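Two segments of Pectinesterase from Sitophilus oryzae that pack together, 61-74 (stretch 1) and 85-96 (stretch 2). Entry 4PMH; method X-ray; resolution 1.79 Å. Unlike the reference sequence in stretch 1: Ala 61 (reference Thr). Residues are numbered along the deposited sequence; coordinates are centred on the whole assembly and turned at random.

Stretch 1, residues 61-74: AGGTTRKYIKINAG
Stretch 2, residues 85-96: TKVPLTIYGGGS

Strands 67-71 and 89-93 lie side by side as parallel neighbours in one sheet, their axes 4.7 Å apart at closest approach and their directions differing by 20°. Lys 67 pairs with Leu 89, Tyr 68 with Thr 90, Ile 69 with Ile 91, Lys 70 with Tyr 92 and Ile 71 with Gly 93, at CA-CA distances of 4.7-5.1 Å. Backbone angles are extended throughout, phi -94 to -133° except at Gly 93 (-75°), psi 110 to 147°. The contact buries 938 Å², both sides summed.

Six backbone hydrogen bonds fix this register. Lys 67 N donates to Pro 88 O (2.8 Å), Ile 69 N to Thr 90 O (2.8 Å) and Ile 71 N to Tyr 92 O (2.8 Å); in return Thr 90 N donates to Lys 67 O (2.9 Å), Tyr 92 N to Ile 69 O (2.9 Å) and Gly 94 N to Ile 71 O (2.8 Å). CA-H...O contacts reinforce the ladder, the shortest from Arg 66 CA to Pro 88 O (3.2 Å).

Arg 66 (t, t, m, chi4 -75°) adds a side-chain bond, NH1 to Thr 90 OG1 (3.0 Å). Pro 88 CB lies over one guanidinium face, 3.7 Å from Arg 66 NH2.

Branched Ile 69 (m, t), Ile 71 (m, t) and Ile 91 (m, chi2 97°) fill one buried face; Ile 71 CD1 meets Ile 91 CG2 at 3.6 Å, and Ile 69 CD1 lies 4.1 Å from Ile 91 CG1. On the tyrosine face, the aliphatic stem of Lys 70 (t, t, p, t) covers Tyr 92 (p, chi2 -88°), CB 4.1 Å from the ring centroid, while its end leads away. Tyr 68 (m, chi2 86°) sets CB at that ring's edge, 4.2 Å from Tyr 92 CE1. Thr 90 (m) serves twice, its hydroxyl accepting from Arg 66 and its CB lying 3.6 Å from Tyr 68 CD2.

Before the strands, Val 87 (t) brings CG2 within 3.5 Å of Gly 62 CA, where positive phi (69°) favours glycine.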

# COMPACT_ATOMS: atom_id res chain seq x y z
N ALA A 61 -3.43 24.97 12.67
CA ALA A 61 -2.50 26.09 12.80
C ALA A 61 -2.04 26.62 11.47
O ALA A 61 -1.53 27.73 11.40
CB ALA A 61 -1.31 25.72 13.65
N GLY A 62 -2.20 25.82 10.42
CA GLY A 62 -1.96 26.27 9.06
C GLY A 62 -0.50 26.53 8.78
O GLY A 62 0.37 26.03 9.48
N GLY A 63 -0.22 27.33 7.76
CA GLY A 63 1.16 27.63 7.37
C GLY A 63 1.70 26.64 6.34
O GLY A 63 1.04 25.64 6.01
N THR A 64 2.90 26.93 5.85
CA THR A 64 3.57 26.14 4.83
C THR A 64 4.78 25.38 5.36
O THR A 64 5.40 24.61 4.63
CB THR A 64 4.15 27.06 3.75
OG1 THR A 64 5.01 28.05 4.37
CG2 THR A 64 3.03 27.73 3.03
N THR A 65 5.13 25.64 6.62
CA THR A 65 6.29 25.00 7.21
C THR A 65 5.91 23.61 7.67
O THR A 65 4.85 23.40 8.29
CB THR A 65 6.87 25.84 8.37
OG1 THR A 65 7.60 26.95 7.83
CG2 THR A 65 7.83 25.02 9.22
N ARG A 66 6.78 22.66 7.36
CA ARG A 66 6.57 21.27 7.73
C ARG A 66 6.52 21.17 9.25
O ARG A 66 7.38 21.71 9.95
CB ARG A 66 7.69 20.38 7.15
CG ARG A 66 7.63 18.91 7.57
CD ARG A 66 8.56 18.02 6.75
NE ARG A 66 8.12 17.89 5.37
CZ ARG A 66 7.10 17.14 4.96
NH1 ARG A 66 6.36 16.43 5.84
NH2 ARG A 66 6.77 17.12 3.68
N LYS A 67 5.47 20.52 9.75
CA LYS A 67 5.27 20.33 11.18
C LYS A 67 5.52 18.87 11.55
O LYS A 67 5.18 17.95 10.78
CB LYS A 67 3.85 20.73 11.58
CG LYS A 67 3.54 22.21 11.44
CD LYS A 67 4.28 22.99 12.52
CE LYS A 67 4.34 24.47 12.19
NZ LYS A 67 5.15 25.15 13.23
N TYR A 68 6.10 18.67 12.73
CA TYR A 68 6.57 17.38 13.19
C TYR A 68 5.75 16.92 14.40
O TYR A 68 5.74 17.57 15.45
CB TYR A 68 8.05 17.45 13.55
CG TYR A 68 8.91 17.64 12.32
CD1 TYR A 68 9.17 18.92 11.82
CD2 TYR A 68 9.45 16.56 11.65
CE1 TYR A 68 9.96 19.09 10.69
CE2 TYR A 68 10.24 16.72 10.52
CZ TYR A 68 10.49 17.99 10.04
OH TYR A 68 11.27 18.15 8.91
N ILE A 69 5.06 15.81 14.20
CA ILE A 69 4.25 15.21 15.22
C ILE A 69 4.96 13.96 15.69
O ILE A 69 5.05 12.99 14.95
CB ILE A 69 2.86 14.82 14.70
CG1 ILE A 69 2.07 16.09 14.37
CG2 ILE A 69 2.12 13.98 15.73
CD1 ILE A 69 0.94 15.92 13.40
N LYS A 70 5.44 14.00 16.94
CA LYS A 70 6.08 12.85 17.55
C LYS A 70 5.07 12.04 18.35
O LYS A 70 4.35 12.59 19.18
CB LYS A 70 7.19 13.31 18.46
CG LYS A 70 7.91 12.16 19.12
CD LYS A 70 9.19 12.64 19.79
CE LYS A 70 8.90 13.40 21.06
NZ LYS A 70 10.14 13.51 21.89
N ILE A 71 5.04 10.73 18.11
CA ILE A 71 4.18 9.84 18.90
C ILE A 71 5.04 9.03 19.86
O ILE A 71 5.77 8.12 19.44
CB ILE A 71 3.37 8.87 18.01
CG1 ILE A 71 2.62 9.65 16.91
CG2 ILE A 71 2.44 8.01 18.87
CD1 ILE A 71 1.76 8.80 15.97
N ASN A 72 4.93 9.32 21.15
CA ASN A 72 5.68 8.56 22.13
C ASN A 72 5.40 7.08 21.99
O ASN A 72 4.27 6.67 21.67
CB ASN A 72 5.35 9.02 23.54
CG ASN A 72 6.09 10.28 23.94
OD1 ASN A 72 6.95 10.77 23.22
ND2 ASN A 72 5.76 10.81 25.11
N ALA A 73 6.44 6.29 22.26
CA ALA A 73 6.36 4.85 22.21
C ALA A 73 5.16 4.34 23.00
O ALA A 73 4.85 4.86 24.07
CB ALA A 73 7.64 4.25 22.78
N GLY A 74 4.45 3.36 22.46
CA GLY A 74 3.23 2.88 23.10
C GLY A 74 2.31 2.17 22.13
O GLY A 74 2.62 2.05 20.95
N THR A 85 -4.97 19.18 3.28
CA THR A 85 -4.45 20.39 3.90
C THR A 85 -3.18 20.77 3.16
O THR A 85 -2.56 19.93 2.55
CB THR A 85 -4.11 20.19 5.40
OG1 THR A 85 -3.43 21.33 5.91
CG2 THR A 85 -3.21 18.96 5.63
N LYS A 86 -2.80 22.04 3.23
CA LYS A 86 -1.54 22.51 2.62
C LYS A 86 -0.40 22.48 3.64
O LYS A 86 0.74 22.80 3.29
CB LYS A 86 -1.67 23.95 2.10
CG LYS A 86 -2.89 24.24 1.23
CD LYS A 86 -2.98 23.32 0.03
CE LYS A 86 -3.89 23.89 -1.05
NZ LYS A 86 -3.18 24.90 -1.91
N VAL A 87 -0.70 22.13 4.89
CA VAL A 87 0.36 21.97 5.89
C VAL A 87 1.13 20.66 5.67
O VAL A 87 0.52 19.57 5.76
CB VAL A 87 -0.19 21.94 7.34
CG1 VAL A 87 0.97 21.83 8.32
CG2 VAL A 87 -1.03 23.19 7.63
N PRO A 88 2.46 20.74 5.40
CA PRO A 88 3.24 19.50 5.31
C PRO A 88 3.44 18.88 6.69
O PRO A 88 3.92 19.55 7.61
CB PRO A 88 4.59 19.94 4.68
CG PRO A 88 4.39 21.38 4.30
CD PRO A 88 3.34 21.91 5.24
N LEU A 89 3.11 17.60 6.83
CA LEU A 89 3.17 16.91 8.10
C LEU A 89 4.12 15.71 8.08
O LEU A 89 4.12 14.92 7.14
CB LEU A 89 1.78 16.43 8.47
CG LEU A 89 0.63 17.44 8.53
CD1 LEU A 89 -0.68 16.70 8.84
CD2 LEU A 89 0.85 18.49 9.58
N THR A 90 4.93 15.60 9.13
CA THR A 90 5.74 14.42 9.40
C THR A 90 5.23 13.83 10.72
O THR A 90 5.20 14.52 11.73
CB THR A 90 7.22 14.80 9.52
OG1 THR A 90 7.65 15.33 8.27
CG2 THR A 90 8.07 13.62 9.90
N ILE A 91 4.79 12.58 10.68
CA ILE A 91 4.31 11.89 11.86
C ILE A 91 5.26 10.74 12.13
O ILE A 91 5.36 9.82 11.31
CB ILE A 91 2.86 11.36 11.65
CG1 ILE A 91 1.90 12.52 11.37
CG2 ILE A 91 2.36 10.58 12.88
CD1 ILE A 91 1.63 12.75 9.91
N TYR A 92 5.96 10.79 13.27
CA TYR A 92 6.94 9.78 13.58
C TYR A 92 6.86 9.22 14.98
O TYR A 92 6.54 9.93 15.91
CB TYR A 92 8.34 10.29 13.31
CG TYR A 92 8.86 11.34 14.26
CD1 TYR A 92 8.62 12.68 14.04
CD2 TYR A 92 9.62 10.98 15.34
CE1 TYR A 92 9.13 13.65 14.91
CE2 TYR A 92 10.14 11.92 16.20
CZ TYR A 92 9.88 13.26 15.98
OH TYR A 92 10.38 14.20 16.85
N GLY A 93 7.20 7.95 15.10
CA GLY A 93 7.24 7.27 16.38
C GLY A 93 8.48 7.70 17.15
O GLY A 93 9.56 7.89 16.58
N GLY A 94 8.33 7.86 18.46
CA GLY A 94 9.42 8.31 19.32
C GLY A 94 10.34 7.21 19.84
O GLY A 94 11.26 7.50 20.60
N GLY A 95 10.09 5.96 19.47
CA GLY A 95 10.89 4.81 19.97
C GLY A 95 12.17 4.57 19.20
O GLY A 95 12.44 5.24 18.19
N SER A 96 12.96 3.62 19.68
CA SER A 96 14.23 3.29 19.03
C SER A 96 14.02 2.49 17.75
O SER A 96 14.82 2.59 16.80
CB SER A 96 15.15 2.50 19.97
OG SER A 96 16.37 2.21 19.31